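Local coordinates for protein 2-Keto-3-deoxy-(6-phospho-)gluconate aldolase (Thermoproteus tenax, PDB 2R91) that is an aldolase of the dihydrodipicolinate synthetase family, with a TIM-barrel fold, at residues 166-179 / 187-199. Numbering follows the deposited sequence.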
# COMPACT_ATOMS: atom_id res chain seq x y z
N LYS A 166 10.15 8.12 21.21
CA LYS A 166 10.57 8.99 22.30
C LYS A 166 9.42 9.19 23.29
O LYS A 166 9.63 9.32 24.48
CB LYS A 166 10.99 10.33 21.70
CG LYS A 166 12.04 11.05 22.46
CD LYS A 166 13.36 10.89 21.73
CE LYS A 166 14.49 10.75 22.76
NZ LYS A 166 14.77 12.07 23.27
N ARG A 167 8.19 9.20 22.79
CA ARG A 167 7.02 9.36 23.64
C ARG A 167 6.77 8.13 24.50
O ARG A 167 6.53 8.24 25.71
CB ARG A 167 5.81 9.69 22.77
CG ARG A 167 4.50 9.91 23.52
CD ARG A 167 3.39 10.10 22.49
NE ARG A 167 2.14 9.52 22.97
CZ ARG A 167 1.20 9.02 22.20
NH1 ARG A 167 1.33 8.96 20.87
NH2 ARG A 167 0.10 8.57 22.78
N TYR A 168 6.82 6.95 23.88
CA TYR A 168 6.54 5.69 24.60
C TYR A 168 7.73 5.15 25.37
O TYR A 168 7.55 4.40 26.33
CB TYR A 168 6.04 4.60 23.65
CG TYR A 168 4.57 4.69 23.28
CD1 TYR A 168 4.13 5.60 22.34
CD2 TYR A 168 3.63 3.87 23.89
CE1 TYR A 168 2.80 5.69 22.00
CE2 TYR A 168 2.29 3.95 23.55
CZ TYR A 168 1.88 4.88 22.60
OH TYR A 168 0.55 4.96 22.25
N LEU A 169 8.93 5.50 24.93
CA LEU A 169 10.15 5.05 25.61
C LEU A 169 11.05 6.23 25.91
O LEU A 169 12.06 6.44 25.23
CB LEU A 169 10.91 4.01 24.77
CG LEU A 169 10.10 2.79 24.34
CD1 LEU A 169 10.84 1.91 23.35
CD2 LEU A 169 9.76 2.01 25.55
N PRO A 170 10.69 7.03 26.94
CA PRO A 170 11.40 8.29 27.18
C PRO A 170 12.89 8.12 27.50
O PRO A 170 13.65 9.07 27.37
CB PRO A 170 10.65 8.92 28.38
CG PRO A 170 9.37 8.20 28.49
CD PRO A 170 9.60 6.81 27.90
N GLN A 171 13.29 6.92 27.92
CA GLN A 171 14.69 6.64 28.23
C GLN A 171 15.51 6.04 27.08
O GLN A 171 16.74 5.97 27.15
CB GLN A 171 14.78 5.72 29.46
CG GLN A 171 14.26 6.37 30.75
CD GLN A 171 14.89 7.74 31.00
OE1 GLN A 171 16.13 7.88 31.00
NE2 GLN A 171 14.04 8.76 31.22
N ALA A 172 14.84 5.61 26.01
CA ALA A 172 15.54 5.02 24.87
C ALA A 172 16.27 6.10 24.09
O ALA A 172 15.80 7.24 24.01
CB ALA A 172 14.54 4.30 23.95
N ARG A 173 17.40 5.75 23.48
CA ARG A 173 18.02 6.57 22.45
C ARG A 173 17.34 6.31 21.09
O ARG A 173 17.36 5.18 20.58
CB ARG A 173 19.50 6.25 22.35
CG ARG A 173 20.37 6.76 23.51
CD ARG A 173 21.70 5.95 23.61
NE ARG A 173 22.50 6.02 22.37
CZ ARG A 173 23.46 5.15 22.01
NH1 ARG A 173 23.78 4.11 22.80
NH2 ARG A 173 24.12 5.32 20.87
N VAL A 174 16.75 7.35 20.50
CA VAL A 174 15.96 7.23 19.26
C VAL A 174 16.61 8.01 18.09
O VAL A 174 16.99 9.18 18.25
CB VAL A 174 14.47 7.66 19.50
CG1 VAL A 174 13.65 7.57 18.21
CG2 VAL A 174 13.82 6.81 20.61
N TYR A 175 16.75 7.34 16.94
CA TYR A 175 17.41 7.86 15.75
C TYR A 175 16.52 7.63 14.53
O TYR A 175 15.83 6.60 14.43
CB TYR A 175 18.70 7.07 15.47
CG TYR A 175 19.65 7.10 16.64
CD1 TYR A 175 20.69 8.02 16.69
CD2 TYR A 175 19.47 6.26 17.72
CE1 TYR A 175 21.54 8.10 17.78
CE2 TYR A 175 20.34 6.31 18.82
CZ TYR A 175 21.37 7.23 18.82
OH TYR A 175 22.22 7.28 19.90
N ASN A 176 16.52 8.58 13.62
CA ASN A 176 15.84 8.37 12.34
C ASN A 176 16.86 8.04 11.26
O ASN A 176 17.96 8.62 11.23
CB ASN A 176 14.96 9.59 11.96
CG ASN A 176 14.29 9.40 10.62
OD1 ASN A 176 14.90 9.64 9.59
ND2 ASN A 176 13.05 8.93 10.61
N GLY A 177 16.51 7.11 10.37
CA GLY A 177 17.48 6.58 9.39
C GLY A 177 17.30 7.08 7.96
O GLY A 177 18.00 6.65 7.04
N SER A 178 16.37 8.01 7.75
CA SER A 178 16.10 8.55 6.41
C SER A 178 17.05 9.73 6.09
O SER A 178 17.15 10.67 6.87
CB SER A 178 14.62 8.93 6.27
OG SER A 178 14.41 9.60 5.02
N ASP A 179 17.78 9.63 4.99
CA ASP A 179 18.66 10.74 4.55
C ASP A 179 17.88 12.05 4.34
O ASP A 179 18.43 13.15 4.49
CB ASP A 179 19.33 10.38 3.25
CG ASP A 179 20.44 9.33 3.43
OD1 ASP A 179 21.47 9.66 4.03
OD2 ASP A 179 20.23 8.20 3.01
N ALA A 187 16.51 19.11 14.26
CA ALA A 187 15.54 20.17 14.62
C ALA A 187 14.55 19.75 15.71
O ALA A 187 14.18 20.55 16.60
CB ALA A 187 14.79 20.60 13.38
N VAL A 188 14.11 18.50 15.68
CA VAL A 188 13.17 18.05 16.69
C VAL A 188 13.88 17.40 17.87
O VAL A 188 13.23 16.91 18.80
CB VAL A 188 12.03 17.12 16.14
CG1 VAL A 188 11.20 17.82 15.06
CG2 VAL A 188 12.60 15.75 15.64
N ARG A 189 15.21 17.42 17.84
CA ARG A 189 16.03 16.82 18.91
C ARG A 189 15.76 15.34 19.17
O ARG A 189 15.52 14.90 20.32
CB ARG A 189 15.98 17.65 20.23
CG ARG A 189 16.36 19.10 19.98
CD ARG A 189 16.81 19.83 21.24
NE ARG A 189 17.32 21.16 20.89
CZ ARG A 189 17.45 22.18 21.75
NH1 ARG A 189 17.11 22.03 23.03
NH2 ARG A 189 17.93 23.35 21.32
N LEU A 190 15.77 14.56 18.10
CA LEU A 190 15.95 13.11 18.24
C LEU A 190 17.35 12.94 18.84
O LEU A 190 18.13 13.88 18.88
CB LEU A 190 15.85 12.42 16.88
CG LEU A 190 14.44 12.42 16.25
CD1 LEU A 190 14.50 11.53 15.03
CD2 LEU A 190 13.41 11.88 17.27
N ASP A 191 17.69 11.73 19.28
CA ASP A 191 19.03 11.52 19.82
C ASP A 191 20.09 11.55 18.74
O ASP A 191 21.27 11.67 19.02
CB ASP A 191 19.05 10.23 20.60
CG ASP A 191 18.16 10.31 21.78
OD1 ASP A 191 18.58 10.95 22.77
OD2 ASP A 191 17.02 9.83 21.71
N GLY A 192 19.68 11.41 17.48
CA GLY A 192 20.64 11.44 16.41
C GLY A 192 20.05 10.94 15.10
O GLY A 192 18.81 10.73 14.98
N VAL A 193 20.93 10.78 14.13
CA VAL A 193 20.56 10.24 12.83
C VAL A 193 21.42 9.02 12.55
O VAL A 193 22.57 8.97 12.97
CB VAL A 193 20.76 11.29 11.67
CG1 VAL A 193 19.86 12.53 11.92
CG2 VAL A 193 22.24 11.75 11.55
N VAL A 194 20.86 8.07 11.81
CA VAL A 194 21.65 6.97 11.27
C VAL A 194 21.45 6.94 9.75
O VAL A 194 20.81 6.06 9.21
CB VAL A 194 21.25 5.58 11.88
CG1 VAL A 194 22.22 4.48 11.41
CG2 VAL A 194 21.22 5.63 13.39
N ALA A 195 22.03 7.89 9.07
CA ALA A 195 21.80 8.06 7.64
C ALA A 195 22.93 7.48 6.78
O ALA A 195 24.12 7.69 7.05
CB ALA A 195 21.55 9.58 7.33
N SER A 196 22.56 6.83 5.68
CA SER A 196 23.52 6.24 4.74
C SER A 196 24.54 7.23 4.21
O SER A 196 25.69 6.86 3.94
CB SER A 196 22.77 5.59 3.57
OG SER A 196 22.19 6.60 2.72
N SER A 197 24.15 8.50 4.07
CA SER A 197 25.07 9.53 3.58
C SER A 197 26.24 9.85 4.53
O SER A 197 27.19 10.54 4.14
CB SER A 197 24.33 10.84 3.26
OG SER A 197 23.66 11.32 4.40
N ALA A 198 26.19 9.39 5.78
CA ALA A 198 27.39 9.50 6.62
C ALA A 198 28.57 8.73 6.03
O ALA A 198 29.71 8.98 6.40
CB ALA A 198 27.11 9.08 8.07
N ASN A 199 28.30 7.80 5.13
CA ASN A 199 29.40 7.15 4.41
C ASN A 199 30.16 8.08 3.49
O ASN A 199 31.38 8.03 3.43
CB ASN A 199 28.91 5.96 3.59
CG ASN A 199 28.58 4.78 4.45
OD1 ASN A 199 29.48 4.08 4.93
ND2 ASN A 199 27.29 4.57 4.71
O HOH W 1 16.54 14.51 23.28
O HOH W 2 17.66 9.72 25.43
O HOH W 3 19.73 6.20 5.17
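With CG turned anti to its carbonyl carbon (chi1 -74°), D179 carries its carboxylate to the serines S196 and S197, whose hydroxyls both lie between backbone N and carbonyl carbon. OD1 of D179 accepts two bonds from S197, from N on the syn side at 2.9 Å and from OG nearly end-on at 2.8 Å. D179 OD2 accepts from S196 OG, also syn, at 2.5 Å, so both oxygens are engaged and the carboxylate's rotation is fixed; a water joins OD2 to S196 N and G177 O. In parallel register, V194 N donates to N176 O at 3.0 Å, from above the carbonyl plane. Just ahead of strand 192-193, D191 N donates to V174 O. D191 CB lies over one face of the Y175 ring, offset toward its rim, and V193 N lies at the ring edge, in plane, while Y175 CB meets V194 CG2 at 3.6 Å. Y175 OH accepts from NE and NH2 of R173, side-on, and also hydrogen-bonds E2 OE1. The ring passes close to the glycine backbone, G192 CA lying 3.4 Å from Y175 CD1. Strands 173-176 and 192-193 end the eight-stranded parallel barrel as a beta-alpha-beta unit through helix 182-187, flanked by strands 149-154 and 2-6.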